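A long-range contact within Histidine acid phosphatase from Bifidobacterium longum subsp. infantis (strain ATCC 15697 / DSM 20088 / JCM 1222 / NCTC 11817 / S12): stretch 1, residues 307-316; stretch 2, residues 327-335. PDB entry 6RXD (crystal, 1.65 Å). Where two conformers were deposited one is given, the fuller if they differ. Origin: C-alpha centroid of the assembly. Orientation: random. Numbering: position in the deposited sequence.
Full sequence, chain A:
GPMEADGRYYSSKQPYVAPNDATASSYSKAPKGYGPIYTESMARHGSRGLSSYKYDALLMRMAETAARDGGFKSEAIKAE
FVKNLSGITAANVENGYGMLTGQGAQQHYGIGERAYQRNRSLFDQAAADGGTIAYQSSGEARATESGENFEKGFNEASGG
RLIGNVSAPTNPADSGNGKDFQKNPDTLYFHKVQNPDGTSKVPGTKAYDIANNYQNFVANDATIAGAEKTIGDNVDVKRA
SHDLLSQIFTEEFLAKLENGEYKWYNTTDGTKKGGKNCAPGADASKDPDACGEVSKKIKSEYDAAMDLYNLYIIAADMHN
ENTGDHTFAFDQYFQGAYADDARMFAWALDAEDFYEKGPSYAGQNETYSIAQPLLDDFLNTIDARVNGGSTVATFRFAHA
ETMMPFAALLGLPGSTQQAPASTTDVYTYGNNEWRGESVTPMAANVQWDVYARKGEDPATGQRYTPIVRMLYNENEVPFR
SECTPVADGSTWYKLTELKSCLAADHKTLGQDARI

Stretch 1, residues 307-316: DLYNLYIIAA
Stretch 2, residues 327-335: TFAFDQYFQ

The contact between residues 307-316 and 327-335 is a predominantly apolar and aromatic packing of a helix against a compact loop, with no hydrogen bond crossing between them. It illustrates a general principle: a segment without regular backbone pairing can still pack closely on a helix, largely through aromatic rings, when it turns them toward it.

Stretch 1 is helical throughout, with phi/psi near -65/-40 and i-to-i+4 bonds such as Tyr-312 N to Leu-308 O (3.0 Å). Stretch 2 enters extended at Phe-328 (-151/153), then tightens into a 3-10 segment from Phe-330, where Tyr-333 N bonds Phe-330 O at 3.1 Å. Gln-332 NE2 reinforces the turn by donating to Ala-329 O at 2.9 Å. The backbones come closest at Tyr-312 CA and Phe-330 CA, 5.1 Å apart. Stretch 2 runs across the helix rather than alongside it, with Phe-328 meeting Ala-315 near the C-terminal end of stretch 1 and Phe-334 reaching back to Leu-308 and Tyr-309.

Phe-330 (chi1 m, chi2 -78°) points toward the helix and lays a ring face against Leu-311 (chi1 m, chi2 t), whose CB lies 4.0 Å from the ring centroid of Phe-330, almost along its normal. Leu-308 (t, p) brings CD1 within 3.8 Å of Phe-330 CD1, while Ala-315 CB sits 4.1 Å from Phe-330 CD2. Ala-315 CB also meets the edge of the Phe-328 ring (chi1 36°, chi2 94°) at CE1, 3.7 Å away.

Beside this cluster, Tyr-312 (chi1 t, chi2 71°) and Phe-334 (chi1 m, chi2 -88°) form an offset stack, their ring centroids 4.2 Å apart and their planes inclined by 23°. The offset carries Phe-334 CE2 to 3.4 Å from Tyr-312 CB. Tyr-312 thus contributes its aromatic surface here, while its hydroxyl is hydrogen-bonded elsewhere in the structure.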

# COMPACT_ATOMS: atom_id res chain seq x y z
N ASP A 307 -11.73 -16.34 -1.01
CA ASP A 307 -12.11 -15.64 -2.24
C ASP A 307 -13.23 -14.64 -1.98
O ASP A 307 -13.20 -13.51 -2.49
CB ASP A 307 -12.50 -16.62 -3.35
CG ASP A 307 -11.32 -17.41 -3.87
OD1 ASP A 307 -10.19 -17.16 -3.40
OD2 ASP A 307 -11.51 -18.28 -4.74
N LEU A 308 -14.21 -15.04 -1.17
CA LEU A 308 -15.33 -14.16 -0.83
C LEU A 308 -14.83 -12.97 -0.01
O LEU A 308 -15.26 -11.83 -0.23
CB LEU A 308 -16.43 -14.93 -0.06
CG LEU A 308 -17.73 -14.15 0.22
CD1 LEU A 308 -18.29 -13.65 -1.10
CD2 LEU A 308 -18.73 -15.07 0.90
N TYR A 309 -13.92 -13.24 0.93
CA TYR A 309 -13.31 -12.16 1.70
C TYR A 309 -12.55 -11.21 0.78
O TYR A 309 -12.60 -9.99 0.96
CB TYR A 309 -12.39 -12.72 2.78
CG TYR A 309 -11.62 -11.64 3.52
CD1 TYR A 309 -12.26 -10.82 4.44
CD2 TYR A 309 -10.27 -11.46 3.30
CE1 TYR A 309 -11.54 -9.82 5.11
CE2 TYR A 309 -9.57 -10.48 3.96
CZ TYR A 309 -10.21 -9.66 4.86
OH TYR A 309 -9.48 -8.69 5.50
N ASN A 310 -11.83 -11.74 -0.21
CA ASN A 310 -11.12 -10.87 -1.14
C ASN A 310 -12.07 -9.96 -1.93
O ASN A 310 -11.72 -8.83 -2.27
CB ASN A 310 -10.21 -11.66 -2.09
CG ASN A 310 -8.82 -11.87 -1.50
OD1 ASN A 310 -7.98 -10.97 -1.55
ND2 ASN A 310 -8.58 -13.03 -0.93
N LEU A 311 -13.27 -10.46 -2.23
CA LEU A 311 -14.24 -9.61 -2.93
C LEU A 311 -14.78 -8.54 -1.99
O LEU A 311 -14.97 -7.40 -2.40
CB LEU A 311 -15.38 -10.44 -3.53
CG LEU A 311 -14.98 -11.42 -4.64
CD1 LEU A 311 -16.24 -12.05 -5.22
CD2 LEU A 311 -14.19 -10.72 -5.74
N TYR A 312 -15.00 -8.90 -0.74
CA TYR A 312 -15.45 -7.94 0.28
C TYR A 312 -14.48 -6.78 0.45
O TYR A 312 -14.89 -5.61 0.51
CB TYR A 312 -15.66 -8.69 1.60
CG TYR A 312 -15.72 -7.86 2.86
CD1 TYR A 312 -16.81 -7.04 3.13
CD2 TYR A 312 -14.70 -7.93 3.79
CE1 TYR A 312 -16.86 -6.29 4.30
CE2 TYR A 312 -14.74 -7.19 4.96
CZ TYR A 312 -15.83 -6.38 5.21
OH TYR A 312 -15.90 -5.63 6.37
N ILE A 313 -13.19 -7.09 0.51
CA ILE A 313 -12.24 -6.01 0.73
C ILE A 313 -12.01 -5.17 -0.53
O ILE A 313 -11.84 -3.95 -0.44
CB ILE A 313 -10.93 -6.50 1.36
CG1 ILE A 313 -10.15 -7.38 0.39
CG2 ILE A 313 -11.23 -7.23 2.67
CD1 ILE A 313 -8.86 -7.97 0.99
N ILE A 314 -12.03 -5.80 -1.70
CA ILE A 314 -11.89 -5.03 -2.94
C ILE A 314 -13.14 -4.18 -3.19
O ILE A 314 -13.06 -3.09 -3.74
CB ILE A 314 -11.54 -5.93 -4.14
CG1 ILE A 314 -10.13 -6.50 -3.98
CG2 ILE A 314 -11.57 -5.16 -5.45
CD1 ILE A 314 -9.01 -5.45 -4.12
N ALA A 315 -14.30 -4.69 -2.78
CA ALA A 315 -15.56 -3.95 -2.91
C ALA A 315 -15.46 -2.61 -2.20
O ALA A 315 -15.98 -1.61 -2.69
CB ALA A 315 -16.71 -4.74 -2.35
N ALA A 316 -14.80 -2.57 -1.05
CA ALA A 316 -14.62 -1.31 -0.33
C ALA A 316 -13.80 -0.33 -1.16
O ALA A 316 -14.04 0.88 -1.12
CB ALA A 316 -13.96 -1.55 1.02
N THR A 327 -24.38 -2.55 -8.85
CA THR A 327 -24.18 -2.52 -7.41
C THR A 327 -23.79 -3.89 -6.87
O THR A 327 -24.02 -4.92 -7.50
CB THR A 327 -25.42 -2.00 -6.67
OG1 THR A 327 -26.51 -2.92 -6.86
CG2 THR A 327 -25.82 -0.63 -7.18
N PHE A 328 -23.17 -3.88 -5.70
CA PHE A 328 -22.81 -5.12 -5.02
C PHE A 328 -22.81 -4.83 -3.52
O PHE A 328 -22.59 -3.69 -3.11
CB PHE A 328 -21.46 -5.68 -5.51
CG PHE A 328 -20.44 -4.61 -5.84
CD1 PHE A 328 -19.50 -4.20 -4.90
CD2 PHE A 328 -20.42 -4.03 -7.11
CE1 PHE A 328 -18.57 -3.20 -5.21
CE2 PHE A 328 -19.49 -3.05 -7.44
CZ PHE A 328 -18.56 -2.63 -6.49
N ALA A 329 -23.07 -5.85 -2.71
CA ALA A 329 -23.21 -5.66 -1.28
C ALA A 329 -22.59 -6.82 -0.51
O ALA A 329 -23.27 -7.56 0.21
CB ALA A 329 -24.69 -5.51 -0.91
N PHE A 330 -21.28 -6.99 -0.68
CA PHE A 330 -20.57 -8.08 -0.01
C PHE A 330 -20.47 -7.87 1.49
O PHE A 330 -20.30 -8.84 2.25
CB PHE A 330 -19.19 -8.28 -0.63
CG PHE A 330 -19.23 -8.85 -2.02
CD1 PHE A 330 -19.45 -10.21 -2.22
CD2 PHE A 330 -19.06 -8.03 -3.13
CE1 PHE A 330 -19.50 -10.75 -3.50
CE2 PHE A 330 -19.11 -8.57 -4.42
CZ PHE A 330 -19.34 -9.92 -4.60
N ASP A 331 -20.62 -6.63 1.94
CA ASP A 331 -20.57 -6.36 3.37
C ASP A 331 -21.68 -7.08 4.14
O ASP A 331 -21.53 -7.34 5.33
CB ASP A 331 -20.56 -4.86 3.67
CG ASP A 331 -21.72 -4.13 3.06
OD1 ASP A 331 -22.20 -4.55 1.99
OD2 ASP A 331 -22.16 -3.12 3.66
N GLN A 332 -22.77 -7.44 3.45
CA GLN A 332 -23.87 -8.13 4.11
C GLN A 332 -23.49 -9.51 4.64
O GLN A 332 -24.18 -10.04 5.51
CB GLN A 332 -25.05 -8.31 3.17
CG GLN A 332 -24.81 -9.42 2.18
CD GLN A 332 -25.93 -9.57 1.21
OE1 GLN A 332 -26.92 -10.26 1.49
NE2 GLN A 332 -25.81 -8.93 0.05
N TYR A 333 -22.40 -10.08 4.13
CA TYR A 333 -21.96 -11.40 4.57
C TYR A 333 -20.99 -11.30 5.74
O TYR A 333 -20.55 -12.32 6.27
CB TYR A 333 -21.26 -12.16 3.44
CG TYR A 333 -22.11 -12.32 2.19
CD1 TYR A 333 -23.33 -12.98 2.24
CD2 TYR A 333 -21.67 -11.82 0.97
CE1 TYR A 333 -24.11 -13.13 1.10
CE2 TYR A 333 -22.44 -11.97 -0.18
CZ TYR A 333 -23.66 -12.61 -0.10
OH TYR A 333 -24.44 -12.77 -1.23
N PHE A 334 -20.68 -10.07 6.15
CA PHE A 334 -19.68 -9.88 7.20
C PHE A 334 -20.19 -9.01 8.35
O PHE A 334 -19.45 -8.21 8.91
CB PHE A 334 -18.40 -9.28 6.60
CG PHE A 334 -17.69 -10.22 5.66
CD1 PHE A 334 -16.75 -11.12 6.14
CD2 PHE A 334 -17.98 -10.22 4.29
CE1 PHE A 334 -16.08 -11.99 5.28
CE2 PHE A 334 -17.32 -11.10 3.42
CZ PHE A 334 -16.37 -11.98 3.92
N GLN A 335 -21.46 -9.21 8.70
CA GLN A 335 -22.14 -8.44 9.74
C GLN A 335 -22.23 -9.23 11.03
O GLN A 335 -22.22 -10.46 11.01
CB GLN A 335 -23.56 -8.08 9.28
CG GLN A 335 -23.61 -7.20 8.04
CD GLN A 335 -22.98 -5.85 8.26
OE1 GLN A 335 -23.42 -5.07 9.11
NE2 GLN A 335 -21.93 -5.56 7.50